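Local coordinates for protein quinoline 2-oxidoreductase large subunit (Pseudomonas putida, PDB 1T3Q) that carries the molybdenum-pterin cytosine dinucleotide cofactor of a molybdenum hydroxylase that acts on quinoline, as the large subunit of the enzyme, at residues P397-I400 and R401-N404; I696-D699 and F700-V704; T705-L708 and M709-L712. All coordinates share one frame; numbering follows the deposited sequence.

Contact 1: P397-I400 and R401-N404; sequences PFEI and RRRN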
ATOM      1  N   PRO B 397     -29.947 -32.599 -37.183  1.00 23.07           N
ATOM      2  CA  PRO B 397     -29.737 -32.408 -35.744  1.00 22.09           C
ATOM      3  C   PRO B 397     -30.559 -31.239 -35.205  1.00 21.08           C
ATOM      4  O   PRO B 397     -30.877 -31.184 -34.018  1.00 20.91           O
ATOM      5  CB  PRO B 397     -28.227 -32.170 -35.642  1.00 21.44           C
ATOM      6  CG  PRO B 397     -27.877 -31.586 -36.989  1.00 22.70           C
ATOM      7  CD  PRO B 397     -28.687 -32.441 -37.931  1.00 21.85           C
ATOM      8  N   PHE B 398     -30.899 -30.298 -36.081  1.00 20.50           N
ATOM      9  CA  PHE B 398     -31.690 -29.155 -35.666  1.00 21.26           C
ATOM     10  C   PHE B 398     -33.153 -29.549 -35.498  1.00 21.06           C
ATOM     11  O   PHE B 398     -33.814 -29.118 -34.556  1.00 21.97           O
ATOM     12  CB  PHE B 398     -31.577 -28.020 -36.689  1.00 20.63           C
ATOM     13  CG  PHE B 398     -30.168 -27.605 -36.967  1.00 20.78           C
ATOM     14  CD1 PHE B 398     -29.480 -28.117 -38.064  1.00 21.70           C
ATOM     15  CD2 PHE B 398     -29.507 -26.734 -36.109  1.00 21.25           C
ATOM     16  CE1 PHE B 398     -28.146 -27.768 -38.301  1.00 20.37           C
ATOM     17  CE2 PHE B 398     -28.175 -26.379 -36.338  1.00 20.82           C
ATOM     18  CZ  PHE B 398     -27.497 -26.901 -37.437  1.00 19.68           C
ATOM     19  N   GLU B 399     -33.646 -30.380 -36.408  1.00 20.35           N
ATOM     20  CA  GLU B 399     -35.040 -30.817 -36.376  1.00 21.21           C
ATOM     21  C   GLU B 399     -35.370 -31.695 -35.170  1.00 21.27           C
ATOM     22  O   GLU B 399     -36.414 -31.518 -34.544  1.00 21.60           O
ATOM     23  CB  GLU B 399     -35.385 -31.558 -37.675  1.00 22.48           C
ATOM     24  CG  GLU B 399     -36.825 -32.085 -37.772  1.00 23.57           C
ATOM     25  CD  GLU B 399     -37.880 -31.009 -37.561  1.00 27.01           C
ATOM     26  OE1 GLU B 399     -37.668 -29.859 -38.001  1.00 26.85           O
ATOM     27  OE2 GLU B 399     -38.935 -31.317 -36.966  1.00 28.62           O
ATOM     28  N   ILE B 400     -34.498 -32.642 -34.833  1.00 21.09           N
ATOM     29  CA  ILE B 400     -34.794 -33.495 -33.688  1.00 21.26           C
ATOM     30  C   ILE B 400     -34.857 -32.666 -32.404  1.00 21.97           C
ATOM     31  O   ILE B 400     -35.604 -32.999 -31.477  1.00 22.13           O
ATOM     32  CB  ILE B 400     -33.769 -34.642 -33.532  1.00 21.66           C
ATOM     33  CG1 ILE B 400     -34.323 -35.685 -32.552  1.00 21.59           C
ATOM     34  CG2 ILE B 400     -32.427 -34.104 -33.036  1.00 20.21           C
ATOM     35  CD1 ILE B 400     -33.562 -36.996 -32.549  1.00 23.22           C
ATOM     36  N   ARG B 401     -34.089 -31.581 -32.350  1.00 20.31           N
ATOM     37  CA  ARG B 401     -34.103 -30.717 -31.178  1.00 20.55           C
ATOM     38  C   ARG B 401     -35.391 -29.892 -31.113  1.00 21.00           C
ATOM     39  O   ARG B 401     -35.942 -29.690 -30.034  1.00 21.02           O
ATOM     40  CB  ARG B 401     -32.859 -29.818 -31.160  1.00 19.43           C
ATOM     41  CG  ARG B 401     -31.590 -30.585 -30.786  1.00 17.77           C
ATOM     42  CD  ARG B 401     -30.340 -29.722 -30.880  1.00 19.10           C
ATOM     43  NE  ARG B 401     -29.151 -30.394 -30.345  1.00 18.30           N
ATOM     44  CZ  ARG B 401     -28.477 -31.363 -30.958  1.00 17.31           C
ATOM     45  NH1 ARG B 401     -28.859 -31.801 -32.151  1.00 20.27           N
ATOM     46  NH2 ARG B 401     -27.401 -31.888 -30.376  1.00 18.60           N
ATOM     47  N   ARG B 402     -35.878 -29.427 -32.262  1.00 21.03           N
ATOM     48  CA  ARG B 402     -37.124 -28.659 -32.289  1.00 22.80           C
ATOM     49  C   ARG B 402     -38.273 -29.479 -31.712  1.00 23.07           C
ATOM     50  O   ARG B 402     -39.190 -28.938 -31.099  1.00 23.46           O
ATOM     51  CB  ARG B 402     -37.513 -28.274 -33.717  1.00 22.52           C
ATOM     52  CG  ARG B 402     -36.571 -27.323 -34.406  1.00 25.00           C
ATOM     53  CD  ARG B 402     -37.189 -26.816 -35.702  1.00 25.27           C
ATOM     54  NE  ARG B 402     -36.250 -25.960 -36.414  1.00 28.72           N
ATOM     55  CZ  ARG B 402     -35.445 -26.380 -37.382  1.00 26.72           C
ATOM     56  NH1 ARG B 402     -35.469 -27.649 -37.768  1.00 26.12           N
ATOM     57  NH2 ARG B 402     -34.595 -25.533 -37.944  1.00 28.12           N
ATOM     58  N   ARG B 403     -38.223 -30.788 -31.924  1.00 22.77           N
ATOM     59  CA  ARG B 403     -39.276 -31.681 -31.454  1.00 23.27           C
ATOM     60  C   ARG B 403     -39.204 -32.041 -29.975  1.00 22.93           C
ATOM     61  O   ARG B 403     -40.107 -32.693 -29.453  1.00 22.25           O
ATOM     62  CB  ARG B 403     -39.267 -32.966 -32.289  1.00 22.66           C
ATOM     63  CG  ARG B 403     -39.426 -32.713 -33.776  1.00 23.32           C
ATOM     64  CD  ARG B 403     -39.398 -33.997 -34.573  1.00 23.55           C
ATOM     65  NE  ARG B 403     -39.546 -33.736 -36.001  1.00 24.04           N
ATOM     66  CZ  ARG B 403     -39.715 -34.678 -36.921  1.00 24.98           C
ATOM     67  NH1 ARG B 403     -39.842 -34.342 -38.195  1.00 25.25           N
ATOM     68  NH2 ARG B 403     -39.760 -35.955 -36.566  1.00 24.07           N
ATOM     69  N   ASN B 404     -38.145 -31.616 -29.294  1.00 22.41           N
ATOM     70  CA  ASN B 404     -37.997 -31.939 -27.878  1.00 22.26           C
ATOM     71  C   ASN B 404     -37.724 -30.752 -26.967  1.00 22.68           C
ATOM     72  O   ASN B 404     -37.805 -30.865 -25.743  1.00 22.00           O
ATOM     73  CB  ASN B 404     -36.886 -32.972 -27.715  1.00 22.22           C
ATOM     74  CG  ASN B 404     -37.259 -34.313 -28.300  1.00 22.70           C
ATOM     75  OD1 ASN B 404     -38.066 -35.047 -27.725  1.00 23.59           O
ATOM     76  ND2 ASN B 404     -36.691 -34.638 -29.457  1.00 19.77           N
TER
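Glu-399 OE2 is gripped twice by one guanidinium group. Arg-403 NE donates to it at 2.7 Å, nearly straight at 160°, and Arg-403 NH1 adds a weak bond of 3.4 Å. The oxygen offers its anti lone pair and lies in the guanidinium plane, meeting that group at its edge, while the carboxylate itself is turned steeply against it. Glu-399 OE1, the other oxygen, accepts from Arg-402 NH1 at 3.1 Å, again on the anti side but out of the carboxylate plane. Glu-399 reaches both arginines because its CG stands anti to the backbone N (chi1 180°) and the chain then bends at chi2 (55°). Arg-402 has a second acid, Glu-434, on its NH2, so its charge is shared between two carboxylates. Replacing Glu-399 by an alanine would probably leave Arg-403 NE without its carboxylate and Arg-402 with one acid fewer, both long side chains freer to turn.

Arg-401, extended from CG to NE, reaches back along the helix. Its NH1 meets Pro-397 O at 2.8 Å; the oxygen lies in the guanidinium plane, although the donor comes from above the carbonyl plane. Glu-383 and Asp-387 of helix 375-393 also hold this guanidinium. Asn-404 ND2 donates to Ile-400 O at 2.8 Å, and its OD1 takes the N-H of Phe-312. Beneath these polar ends run the backbone bonds Arg-402 N to Phe-398 O (3.1 Å) and Arg-403 N to Glu-399 O (3.3 Å). Phe-398 packs on Ile-430 and Val-460, and Ile-400 on Ile-386 and Ala-390. Glu-399 with Arg-402 and Arg-403, three and four residues on, forms a salt-bridge network at the C-terminal part of short helix 397-402, in the molybdopterin-binding part of the subunit.

Contact 2: I696-D699 and F700-V704; sequences IYDD and FGQLV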
ATOM      1  N   ILE B 696      -2.574 -36.210 -17.084  1.00 19.79           N
ATOM      2  CA  ILE B 696      -2.537 -37.660 -16.995  1.00 21.00           C
ATOM      3  C   ILE B 696      -1.818 -38.266 -15.796  1.00 21.57           C
ATOM      4  O   ILE B 696      -0.670 -37.928 -15.505  1.00 20.44           O
ATOM      5  CB  ILE B 696      -1.899 -38.263 -18.268  1.00 20.61           C
ATOM      6  CG1 ILE B 696      -2.635 -37.762 -19.514  1.00 22.39           C
ATOM      7  CG2 ILE B 696      -1.937 -39.792 -18.210  1.00 19.97           C
ATOM      8  CD1 ILE B 696      -2.003 -38.193 -20.813  1.00 23.10           C
ATOM      9  N   TYR B 697      -2.516 -39.170 -15.113  1.00 22.58           N
ATOM     10  CA  TYR B 697      -1.952 -39.908 -13.986  1.00 23.02           C
ATOM     11  C   TYR B 697      -1.783 -41.328 -14.523  1.00 23.59           C
ATOM     12  O   TYR B 697      -2.702 -41.863 -15.144  1.00 23.42           O
ATOM     13  CB  TYR B 697      -2.916 -39.941 -12.790  1.00 21.93           C
ATOM     14  CG  TYR B 697      -2.931 -38.693 -11.931  1.00 21.48           C
ATOM     15  CD1 TYR B 697      -3.863 -37.678 -12.155  1.00 20.60           C
ATOM     16  CD2 TYR B 697      -2.040 -38.546 -10.870  1.00 20.67           C
ATOM     17  CE1 TYR B 697      -3.912 -36.551 -11.335  1.00 20.67           C
ATOM     18  CE2 TYR B 697      -2.076 -37.420 -10.046  1.00 22.03           C
ATOM     19  CZ  TYR B 697      -3.015 -36.428 -10.282  1.00 19.37           C
ATOM     20  OH  TYR B 697      -3.053 -35.319  -9.470  1.00 18.47           O
ATOM     21  N   ASP B 698      -0.622 -41.941 -14.304  1.00 23.76           N
ATOM     22  CA  ASP B 698      -0.411 -43.291 -14.807  1.00 25.32           C
ATOM     23  C   ASP B 698      -0.969 -44.332 -13.854  1.00 25.31           C
ATOM     24  O   ASP B 698      -1.572 -43.995 -12.843  1.00 23.62           O
ATOM     25  CB  ASP B 698       1.075 -43.570 -15.071  1.00 26.79           C
ATOM     26  CG  ASP B 698       1.926 -43.510 -13.818  1.00 26.81           C
ATOM     27  OD1 ASP B 698       1.395 -43.707 -12.702  1.00 27.82           O
ATOM     28  OD2 ASP B 698       3.146 -43.280 -13.954  1.00 29.55           O
ATOM     29  N   ASP B 699      -0.759 -45.599 -14.187  1.00 27.05           N
ATOM     30  CA  ASP B 699      -1.264 -46.703 -13.375  1.00 30.80           C
ATOM     31  C   ASP B 699      -0.725 -46.763 -11.947  1.00 30.57           C
ATOM     32  O   ASP B 699      -1.209 -47.551 -11.136  1.00 31.70           O
ATOM     33  CB  ASP B 699      -0.986 -48.031 -14.087  1.00 33.25           C
ATOM     34  CG  ASP B 699      -1.800 -48.192 -15.357  1.00 36.25           C
ATOM     35  OD1 ASP B 699      -1.499 -49.109 -16.149  1.00 38.35           O
ATOM     36  OD2 ASP B 699      -2.747 -47.405 -15.560  1.00 38.67           O
ATOM     37  N   PHE B 700       0.268 -45.939 -11.629  1.00 30.29           N
ATOM     38  CA  PHE B 700       0.828 -45.950 -10.283  1.00 31.97           C
ATOM     39  C   PHE B 700       0.502 -44.686  -9.501  1.00 30.12           C
ATOM     40  O   PHE B 700       0.894 -44.542  -8.343  1.00 30.52           O
ATOM     41  CB  PHE B 700       2.342 -46.150 -10.343  1.00 35.04           C
ATOM     42  CG  PHE B 700       2.751 -47.371 -11.108  1.00 40.10           C
ATOM     43  CD1 PHE B 700       2.900 -47.322 -12.492  1.00 41.38           C
ATOM     44  CD2 PHE B 700       2.940 -48.585 -10.455  1.00 41.20           C
ATOM     45  CE1 PHE B 700       3.227 -48.465 -13.214  1.00 43.07           C
ATOM     46  CE2 PHE B 700       3.267 -49.733 -11.169  1.00 42.85           C
ATOM     47  CZ  PHE B 700       3.410 -49.673 -12.552  1.00 43.48           C
ATOM     48  N   GLY B 701      -0.218 -43.771 -10.139  1.00 28.01           N
ATOM     49  CA  GLY B 701      -0.584 -42.539  -9.468  1.00 25.59           C
ATOM     50  C   GLY B 701       0.395 -41.407  -9.701  1.00 24.13           C
ATOM     51  O   GLY B 701       0.281 -40.355  -9.078  1.00 23.81           O
ATOM     52  N   GLN B 702       1.372 -41.614 -10.578  1.00 24.03           N
ATOM     53  CA  GLN B 702       2.332 -40.556 -10.865  1.00 24.20           C
ATOM     54  C   GLN B 702       1.695 -39.585 -11.852  1.00 23.71           C
ATOM     55  O   GLN B 702       0.952 -39.993 -12.746  1.00 24.36           O
ATOM     56  CB  GLN B 702       3.622 -41.131 -11.463  1.00 25.55           C
ATOM     57  CG  GLN B 702       4.433 -41.978 -10.496  1.00 27.54           C
ATOM     58  CD  GLN B 702       4.964 -41.179  -9.322  1.00 28.22           C
ATOM     59  OE1 GLN B 702       4.881 -41.615  -8.173  1.00 31.83           O
ATOM     60  NE2 GLN B 702       5.520 -40.008  -9.603  1.00 28.64           N
ATOM     61  N   LEU B 703       1.967 -38.298 -11.671  1.00 23.59           N
ATOM     62  CA  LEU B 703       1.436 -37.276 -12.564  1.00 22.75           C
ATOM     63  C   LEU B 703       2.456 -37.160 -13.696  1.00 22.30           C
ATOM     64  O   LEU B 703       3.556 -36.641 -13.497  1.00 21.60           O
ATOM     65  CB  LEU B 703       1.326 -35.939 -11.827  1.00 23.23           C
ATOM     66  CG  LEU B 703       0.208 -34.964 -12.203  1.00 26.29           C
ATOM     67  CD1 LEU B 703       0.607 -33.577 -11.725  1.00 23.32           C
ATOM     68  CD2 LEU B 703      -0.040 -34.954 -13.697  1.00 26.72           C
ATOM     69  N   VAL B 704       2.097 -37.647 -14.878  1.00 22.63           N
ATOM     70  CA  VAL B 704       3.018 -37.612 -16.007  1.00 23.89           C
ATOM     71  C   VAL B 704       2.973 -36.317 -16.814  1.00 25.07           C
ATOM     72  O   VAL B 704       3.826 -36.090 -17.671  1.00 26.88           O
ATOM     73  CB  VAL B 704       2.776 -38.808 -16.954  1.00 25.35           C
ATOM     74  CG1 VAL B 704       2.837 -40.104 -16.162  1.00 27.18           C
ATOM     75  CG2 VAL B 704       1.432 -38.682 -17.635  1.00 26.70           C
TER
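Asp-698 OD1 takes two backbone N-H groups from opposite faces of its carboxylate plane, Phe-700 N at 2.7 Å and Gln-702 N at 3.0 Å. The first closes an Asx turn. Both depend on Asp-698 CG lying between its own backbone N and carbonyl carbon (chi1 63°), which turns the carboxylate toward the N-H groups that follow it. Asp-698 satisfies its backbone as well: its O accepts from Gly-701 N at 3.0 Å, closing a type I turn, and its N donates to Gln-702 O at 2.9 Å. Gln-702 O is also approached by the CA-H of Tyr-697. With the two segments running antiparallel, this pattern is a type I turn followed by a G1 beta bulge; the positive phi of Gly-701 (93°) would press a side chain against the preceding carbonyl. Farther from the turn, Val-704 N donates to Ile-696 O at 2.9 Å, while Ile-696 N is satisfied by Thr-705 OG1.

Side-chain packing flanks the single bridge between Tyr-697 and Leu-703. Leu-703 CG sits over one face of the Tyr-697 ring, 4.2 Å from its centroid, a CH-pi contact offset toward the rim. Gly-701 O meets the same ring at its edge, and Tyr-697 OH is bonded to Cys-365 N. Val-704 CG2 presses tightly on Ile-696 CB, at 3.4 Å, and both residues pack on Ile-257 of the medium subunit. The hairpin belongs to the surface loop that leaves helix 672-692 and leads on to strand 722-726, with Tyr-697 reaching across to the loop residues Arg-195 and Lys-364.

Contact 3: T705-L708 and M709-L712; sequences TTTL and MDYL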
ATOM      1  N   THR B 705       1.990 -35.468 -16.541  1.00 23.31           N
ATOM      2  CA  THR B 705       1.875 -34.195 -17.250  1.00 22.24           C
ATOM      3  C   THR B 705       2.061 -33.040 -16.267  1.00 21.66           C
ATOM      4  O   THR B 705       1.143 -32.698 -15.516  1.00 22.19           O
ATOM      5  CB  THR B 705       0.495 -34.055 -17.941  1.00 21.93           C
ATOM      6  OG1 THR B 705      -0.543 -34.231 -16.972  1.00 22.89           O
ATOM      7  CG2 THR B 705       0.332 -35.101 -19.038  1.00 21.45           C
ATOM      8  N   THR B 706       3.250 -32.444 -16.263  1.00 19.24           N
ATOM      9  CA  THR B 706       3.526 -31.332 -15.359  1.00 19.69           C
ATOM     10  C   THR B 706       4.155 -30.139 -16.073  1.00 18.22           C
ATOM     11  O   THR B 706       4.582 -29.188 -15.425  1.00 18.42           O
ATOM     12  CB  THR B 706       4.472 -31.752 -14.198  1.00 21.67           C
ATOM     13  OG1 THR B 706       5.686 -32.289 -14.737  1.00 23.41           O
ATOM     14  CG2 THR B 706       3.810 -32.805 -13.309  1.00 23.16           C
ATOM     15  N   THR B 707       4.208 -30.185 -17.400  1.00 17.99           N
ATOM     16  CA  THR B 707       4.790 -29.081 -18.167  1.00 19.76           C
ATOM     17  C   THR B 707       3.930 -28.719 -19.376  1.00 19.46           C
ATOM     18  O   THR B 707       3.086 -29.497 -19.806  1.00 18.68           O
ATOM     19  CB  THR B 707       6.199 -29.432 -18.688  1.00 19.38           C
ATOM     20  OG1 THR B 707       6.088 -30.394 -19.743  1.00 22.82           O
ATOM     21  CG2 THR B 707       7.050 -30.022 -17.570  1.00 20.12           C
ATOM     22  N   LEU B 708       4.159 -27.530 -19.923  1.00 19.83           N
ATOM     23  CA  LEU B 708       3.420 -27.062 -21.085  1.00 22.48           C
ATOM     24  C   LEU B 708       3.855 -27.820 -22.338  1.00 24.59           C
ATOM     25  O   LEU B 708       3.299 -27.628 -23.422  1.00 24.01           O
ATOM     26  CB  LEU B 708       3.632 -25.559 -21.260  1.00 23.50           C
ATOM     27  CG  LEU B 708       2.465 -24.619 -20.935  1.00 27.54           C
ATOM     28  CD1 LEU B 708       1.606 -25.150 -19.806  1.00 25.53           C
ATOM     29  CD2 LEU B 708       3.024 -23.256 -20.598  1.00 23.80           C
ATOM     30  N   MET B 709       4.861 -28.675 -22.182  1.00 24.03           N
ATOM     31  CA  MET B 709       5.336 -29.498 -23.285  1.00 26.24           C
ATOM     32  C   MET B 709       4.447 -30.737 -23.385  1.00 25.61           C
ATOM     33  O   MET B 709       4.229 -31.271 -24.471  1.00 25.51           O
ATOM     34  CB  MET B 709       6.786 -29.921 -23.053  1.00 30.51           C
ATOM     35  CG  MET B 709       7.785 -28.808 -23.283  1.00 37.06           C
ATOM     36  SD  MET B 709       7.984 -28.456 -25.035  1.00 45.87           S
ATOM     37  CE  MET B 709       9.651 -28.996 -25.264  1.00 44.99           C
ATOM     38  N   ASP B 710       3.936 -31.198 -22.247  1.00 24.03           N
ATOM     39  CA  ASP B 710       3.069 -32.369 -22.252  1.00 23.86           C
ATOM     40  C   ASP B 710       1.597 -32.017 -22.124  1.00 22.08           C
ATOM     41  O   ASP B 710       0.737 -32.836 -22.439  1.00 23.07           O
ATOM     42  CB  ASP B 710       3.472 -33.348 -21.148  1.00 24.44           C
ATOM     43  CG  ASP B 710       4.793 -34.036 -21.442  1.00 28.24           C
ATOM     44  OD1 ASP B 710       5.005 -34.453 -22.603  1.00 28.94           O
ATOM     45  OD2 ASP B 710       5.614 -34.169 -20.514  1.00 27.55           O
ATOM     46  N   TYR B 711       1.312 -30.809 -21.646  1.00 20.52           N
ATOM     47  CA  TYR B 711      -0.065 -30.348 -21.513  1.00 20.16           C
ATOM     48  C   TYR B 711      -0.245 -29.285 -22.588  1.00 20.87           C
ATOM     49  O   TYR B 711       0.248 -28.163 -22.461  1.00 20.74           O
ATOM     50  CB  TYR B 711      -0.324 -29.730 -20.138  1.00 18.44           C
ATOM     51  CG  TYR B 711      -1.796 -29.486 -19.891  1.00 18.46           C
ATOM     52  CD1 TYR B 711      -2.643 -30.540 -19.543  1.00 16.21           C
ATOM     53  CD2 TYR B 711      -2.356 -28.216 -20.062  1.00 15.31           C
ATOM     54  CE1 TYR B 711      -4.019 -30.335 -19.374  1.00 16.50           C
ATOM     55  CE2 TYR B 711      -3.730 -28.002 -19.896  1.00 16.99           C
ATOM     56  CZ  TYR B 711      -4.552 -29.067 -19.553  1.00 13.43           C
ATOM     57  OH  TYR B 711      -5.909 -28.871 -19.414  1.00 15.49           O
ATOM     58  N   LEU B 712      -0.966 -29.651 -23.639  1.00 21.01           N
ATOM     59  CA  LEU B 712      -1.173 -28.777 -24.775  1.00 21.14           C
ATOM     60  C   LEU B 712      -2.434 -27.924 -24.741  1.00 21.21           C
ATOM     61  O   LEU B 712      -3.548 -28.455 -24.780  1.00 20.99           O
ATOM     62  CB  LEU B 712      -1.187 -29.626 -26.050  1.00 22.05           C
ATOM     63  CG  LEU B 712      -0.155 -30.756 -26.128  1.00 23.01           C
ATOM     64  CD1 LEU B 712      -0.358 -31.531 -27.425  1.00 22.39           C
ATOM     65  CD2 LEU B 712       1.254 -30.176 -26.052  1.00 25.07           C
TER
HETATM   66  O   HOH W   1       5.181 -33.232 -18.258  1.00 24.85           O
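Backbone hydrogen bonds converge on Thr-707 O. Tyr-711 N donates in the carbonyl plane at 2.9 Å, and Asp-710 N comes from above that plane at 3.1 Å, so one oxygen serves N-H groups three and four residues on and bends the chain into a tight turn.

Side-chain hydrogen bonds come from the same residue. Thr-707 OG1, placed between the backbone N and carbonyl carbon (chi1 72°), accepts from Met-709 N at 3.2 Å and weakly from Asp-710 N. The bond from Met-709 N closes an ST turn; with the carbonyl bonds the arrangement fits an ST motif.

One water bridges the mouth of the turn. It accepts from Thr-706 N at 2.9 Å and weakly from Thr-707 OG1, and donates to Asp-710 OD2 over a short 2.5 Å, tying the carboxylate to the incoming chain.

Van der Waals contacts are lighter. Thr-705 CG2 rests 4.2 Å from Asp-710 CB, their side chains meeting at a slant, and Tyr-711 CB lies 3.4 Å from Thr-707 O.

The turn is wedged between subunits. Thr-707 packs on Phe-42 and Met-709 on Tyr-190 of the medium subunit, Leu-708 and Met-709 on Val-52 of the small subunit, and the Met-709 side chain comes to about 4 Å from a bound FAD. Within its own chain, Tyr-711 OH is bonded to Ser-197 N and its ring meets that of Phe-289. The turn lies on the connection from helix 672-692 to strand 722-726, with Leu-708 against Arg-285 and Phe-289 of helix 285-291.

How the contacts relate
From the N terminus, contact 1 comes first, a local contact along and just past helix 397-402, closing no long loop; it joins this helix to helices 375-393 and 426-437 and to strand 454-467. Some 290 residues later, contact 2 closes a hairpin and contact 3 the turn directly after it, both on the connection between helix 672-692 and strand 722-726. The three follow in series; none nests in or crosses another. Contact 1 stands apart, its nearest atoms about 28 Å from contact 2 and 24 Å from contact 3. Contacts 2 and 3 touch, their centres about 13 Å apart, and together bring one connection against the medium subunit, contact 3 reaching the small subunit as well.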